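PDB 6L2W: freshwater cyanophage protein from Microcystis phage Mic1, which has a novel fold and may serve as a structural protein of the phage, although the structure alone does not show its precise role. Local coordinates for the interface of chains A and B. Residues are numbered along the deposited sequence; one frame, centred on the assembly and turned at random. Chains: chain A/B, freshwater cyanophage protein.

Contact 1: the interface of chains A and B. Residues chain A 65-66, 110; chain B 11, 16, 18.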
loop_
_atom_site.group_PDB
_atom_site.type_symbol
_atom_site.label_atom_id
_atom_site.label_comp_id
_atom_site.label_asym_id
_atom_site.label_seq_id
_atom_site.Cartn_x
_atom_site.Cartn_y
_atom_site.Cartn_z
ATOM N N GLU A 65 -12.283 -4.231 -3.281
ATOM C CA GLU A 65 -13.566 -3.977 -2.619
ATOM C C GLU A 65 -13.465 -2.734 -1.734
ATOM O O GLU A 65 -12.372 -2.235 -1.443
ATOM C CB GLU A 65 -13.948 -5.163 -1.737
ATOM C CG GLU A 65 -14.033 -6.484 -2.485
ATOM C CD GLU A 65 -15.076 -7.434 -1.927
ATOM O OE1 GLU A 65 -15.253 -7.458 -0.680
ATOM O OE2 GLU A 65 -15.727 -8.120 -2.741
ATOM N N ALA A 66 -14.620 -2.294 -1.266
ATOM C CA ALA A 66 -14.728 -1.094 -0.418
ATOM C C ALA A 66 -13.840 -1.258 0.819
ATOM O O ALA A 66 -13.632 -2.364 1.297
ATOM C CB ALA A 66 -16.169 -0.844 -0.043
ATOM N N GLU A 110 -20.115 -5.316 -6.148
ATOM C CA GLU A 110 -19.996 -6.561 -5.397
ATOM C C GLU A 110 -21.388 -7.190 -5.269
ATOM O O GLU A 110 -21.520 -8.400 -5.382
ATOM C CB GLU A 110 -19.346 -6.310 -4.027
ATOM C CG GLU A 110 -19.426 -7.485 -3.051
ATOM C CD GLU A 110 -19.070 -7.168 -1.596
ATOM O OE1 GLU A 110 -18.178 -6.328 -1.361
ATOM O OE2 GLU A 110 -19.691 -7.763 -0.686
ATOM N N PHE B 11 -7.668 -9.204 4.550
ATOM C CA PHE B 11 -9.050 -9.332 4.228
ATOM C C PHE B 11 -9.578 -10.622 4.850
ATOM O O PHE B 11 -9.000 -11.686 4.639
ATOM C CB PHE B 11 -9.264 -9.308 2.714
ATOM C CG PHE B 11 -10.710 -9.126 2.345
ATOM C CD1 PHE B 11 -11.276 -7.865 2.316
ATOM C CD2 PHE B 11 -11.520 -10.222 2.092
ATOM C CE1 PHE B 11 -12.618 -7.699 2.014
ATOM C CE2 PHE B 11 -12.859 -10.053 1.783
ATOM C CZ PHE B 11 -13.408 -8.790 1.737
ATOM N N ASN B 16 -16.218 -10.837 5.504
ATOM C CA ASN B 16 -16.247 -9.885 4.384
ATOM C C ASN B 16 -15.625 -8.538 4.807
ATOM O O ASN B 16 -16.068 -7.485 4.373
ATOM C CB ASN B 16 -17.677 -9.717 3.850
ATOM C CG ASN B 16 -17.730 -9.370 2.376
ATOM O OD1 ASN B 16 -16.983 -9.929 1.575
ATOM N ND2 ASN B 16 -18.615 -8.456 2.005
ATOM N N PHE B 18 -12.323 -5.836 5.472
ATOM C CA PHE B 18 -10.996 -5.295 5.310
ATOM C C PHE B 18 -10.517 -4.836 6.681
ATOM O O PHE B 18 -11.201 -4.055 7.324
ATOM C CB PHE B 18 -11.008 -4.110 4.337
ATOM C CG PHE B 18 -9.643 -3.549 4.037
ATOM C CD1 PHE B 18 -8.651 -4.355 3.500
ATOM C CD2 PHE B 18 -9.355 -2.216 4.267
ATOM C CE1 PHE B 18 -7.388 -3.848 3.237
ATOM C CE2 PHE B 18 -8.097 -1.706 3.982
ATOM C CZ PHE B 18 -7.113 -2.526 3.482
#
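The beta-hairpin of chain B formed by strands 2-12 and 17-23 brings B:Phe11 and B:Asn16 up to two acidic side chains of chain A, A:Glu65 and A:Glu110. The hydrogen bond across the contact runs from B:Asn16 ND2, the side-chain amide nitrogen, to A:Glu110 OE2 at 3.0 Å. It uses the N-H on the same side of the amide as OD1, and it is fairly straight, 155° at the hydrogen. The acceptor lies close to the amide plane, and the donor reaches OE2 from the syn side, somewhat out of the carboxylate plane. The two flat groups stand nearly perpendicular. A:Glu110 can reach this far because its chain is extended beyond CG, with CG opposite the backbone N (chi1 168°).

A:Glu65 works differently. Its chain bends at chi2 and brings OE1 to the rim of the B:Phe11 ring, 3.3 Å from the para carbon CZ. The oxygen lies beyond CZ and well to one side of the ring plane, so this is an oblique approach to the rim. No hydrogen bond joins A:Glu65 to B:Asn16: OE1 faces the amide oxygen OD1 at 3.8 Å. Within chain A the two acids also crowd each other, with A:Glu65 OE1 3.2 Å from A:Glu110 OE1. That closeness could raise the pKa of one of them, and the amide N-H of B:Asn16 may help offset the charge.

A:Ala66 and B:Phe18 add a looser contact, with the carbonyl O of A:Ala66 4.4 Å from B:Phe18 CB.

In the fold, the chain A side combines the loop after helix 52-61 with the long C-terminal helix 96-116. B:Asn16, in the turn between the hairpin strands with a left-handed backbone (phi 63°), brings its side chain up to both elements, bonding to the helix residue A:Glu110 and lying beside A:Glu65 of the loop.

Contact 2: the interface of chains A and B. Residues chain A 73-75; chain B 39-40.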
loop_
_atom_site.group_PDB
_atom_site.type_symbol
_atom_site.label_atom_id
_atom_site.label_comp_id
_atom_site.label_asym_id
_atom_site.label_seq_id
_atom_site.Cartn_x
_atom_site.Cartn_y
_atom_site.Cartn_z
ATOM N N PHE A 73 -9.460 7.308 4.620
ATOM C CA PHE A 73 -8.534 6.286 4.079
ATOM C C PHE A 73 -8.721 6.207 2.564
ATOM O O PHE A 73 -9.791 5.777 2.074
ATOM C CB PHE A 73 -8.765 4.932 4.752
ATOM C CG PHE A 73 -7.710 3.883 4.490
ATOM C CD1 PHE A 73 -6.448 3.994 5.050
ATOM C CD2 PHE A 73 -7.998 2.763 3.726
ATOM C CE1 PHE A 73 -5.488 3.017 4.827
ATOM C CE2 PHE A 73 -7.036 1.791 3.503
ATOM C CZ PHE A 73 -5.789 1.907 4.070
ATOM N N ARG A 74 -7.682 6.599 1.834
ATOM C CA ARG A 74 -7.751 6.780 0.365
ATOM C C ARG A 74 -7.084 5.612 -0.393
ATOM O O ARG A 74 -6.592 5.799 -1.515
ATOM C CB ARG A 74 -7.118 8.118 -0.030
ATOM C CG ARG A 74 -5.624 8.219 0.240
ATOM C CD ARG A 74 -5.153 9.657 0.396
ATOM N NE ARG A 74 -3.733 9.714 0.702
ATOM C CZ ARG A 74 -2.762 9.455 -0.166
ATOM N NH1 ARG A 74 -3.041 9.183 -1.432
ATOM N NH2 ARG A 74 -1.506 9.470 0.245
ATOM N N TYR A 75 -7.130 4.399 0.169
ATOM C CA TYR A 75 -6.590 3.238 -0.473
ATOM C C TYR A 75 -7.636 2.134 -0.484
ATOM O O TYR A 75 -8.485 2.066 0.408
ATOM C CB TYR A 75 -5.365 2.732 0.284
ATOM C CG TYR A 75 -4.384 3.812 0.620
ATOM C CD1 TYR A 75 -3.409 4.176 -0.289
ATOM C CD2 TYR A 75 -4.492 4.532 1.796
ATOM C CE1 TYR A 75 -2.490 5.167 0.017
ATOM C CE2 TYR A 75 -3.598 5.548 2.109
ATOM C CZ TYR A 75 -2.577 5.848 1.225
ATOM O OH TYR A 75 -1.701 6.860 1.488
ATOM N N TYR B 39 -5.456 10.018 8.678
ATOM C CA TYR B 39 -4.707 8.770 8.478
ATOM C C TYR B 39 -3.317 9.062 7.925
ATOM O O TYR B 39 -2.332 8.493 8.368
ATOM C CB TYR B 39 -5.415 7.782 7.545
ATOM C CG TYR B 39 -4.617 6.519 7.317
ATOM C CD1 TYR B 39 -4.664 5.484 8.228
ATOM C CD2 TYR B 39 -3.766 6.381 6.235
ATOM C CE1 TYR B 39 -3.907 4.339 8.074
ATOM C CE2 TYR B 39 -3.003 5.238 6.054
ATOM C CZ TYR B 39 -3.078 4.208 6.979
ATOM O OH TYR B 39 -2.361 3.054 6.842
ATOM N N ASP B 40 -3.252 9.971 6.975
ATOM C CA ASP B 40 -2.033 10.180 6.236
ATOM C C ASP B 40 -0.946 10.745 7.152
ATOM O O ASP B 40 0.228 10.686 6.779
ATOM C CB ASP B 40 -2.279 11.048 4.995
ATOM C CG ASP B 40 -2.961 10.304 3.848
ATOM O OD1 ASP B 40 -2.509 9.170 3.500
ATOM O OD2 ASP B 40 -3.937 10.860 3.296
#
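Aromatic packing comes first where the A:Phe73-A:Tyr75 segment, running into strand 75-77, meets the 3-10 helix 39-41 of chain B. A:Phe73 points its CD1-CE1 edge at the face of the B:Tyr39 ring, with CD1 over the ring centre. The ring planes of A:Phe73 and B:Tyr39 are 89° apart, an edge-to-face pair. A:Phe73 CE1 comes to 3.4 Å from B:Tyr39 CZ. Both side chains run the same way, each with CG opposite its backbone N (chi1 -168° in A:Phe73). Next to them, A:Tyr75 CE2 touches B:Tyr39 CE2 at 4.0 Å.

The charged part is a salt bridge. A:Arg74 NE donates to B:Asp40 OD2 at 2.8 Å, meeting it on the syn side but tilted from the carboxylate plane, while OD2 stays near the guanidinium plane. Bonds from NE and NH2 to OD1 are weak, so the acid is gripped mainly through NE.

A hydrogen bond from an uncharged donor adds to this: the phenol OH of A:Tyr75 donates to B:Asp40 OD1 at 3.2 Å, nearly along the C-O axis. Both carboxylate oxygens thus have chain A partners, which would probably favour the charged acid.

Within chain A, the phenol ring of A:Tyr75 backs the guanidinium, its CZ lying over the group's centre, 3.9 Å from A:Arg74 CZ.

About 16 Å separates the C-alpha centres of contact 1 and contact 2, and they have no residue in common. On chain A both draw on the stretch from the end of helix 52-61 into the start of strand 75-77, with the long helix 96-116 joining in at contact 1. Chain B answers with separate elements: its N-terminal hairpin in contact 1 and the 3-10 helix 39-41 in contact 2. The two-fold repeats each contact with the chains exchanged, so every copy offers both surfaces. This points to a symmetric dimer, although the deposited assembly alone does not prove that it forms in the phage.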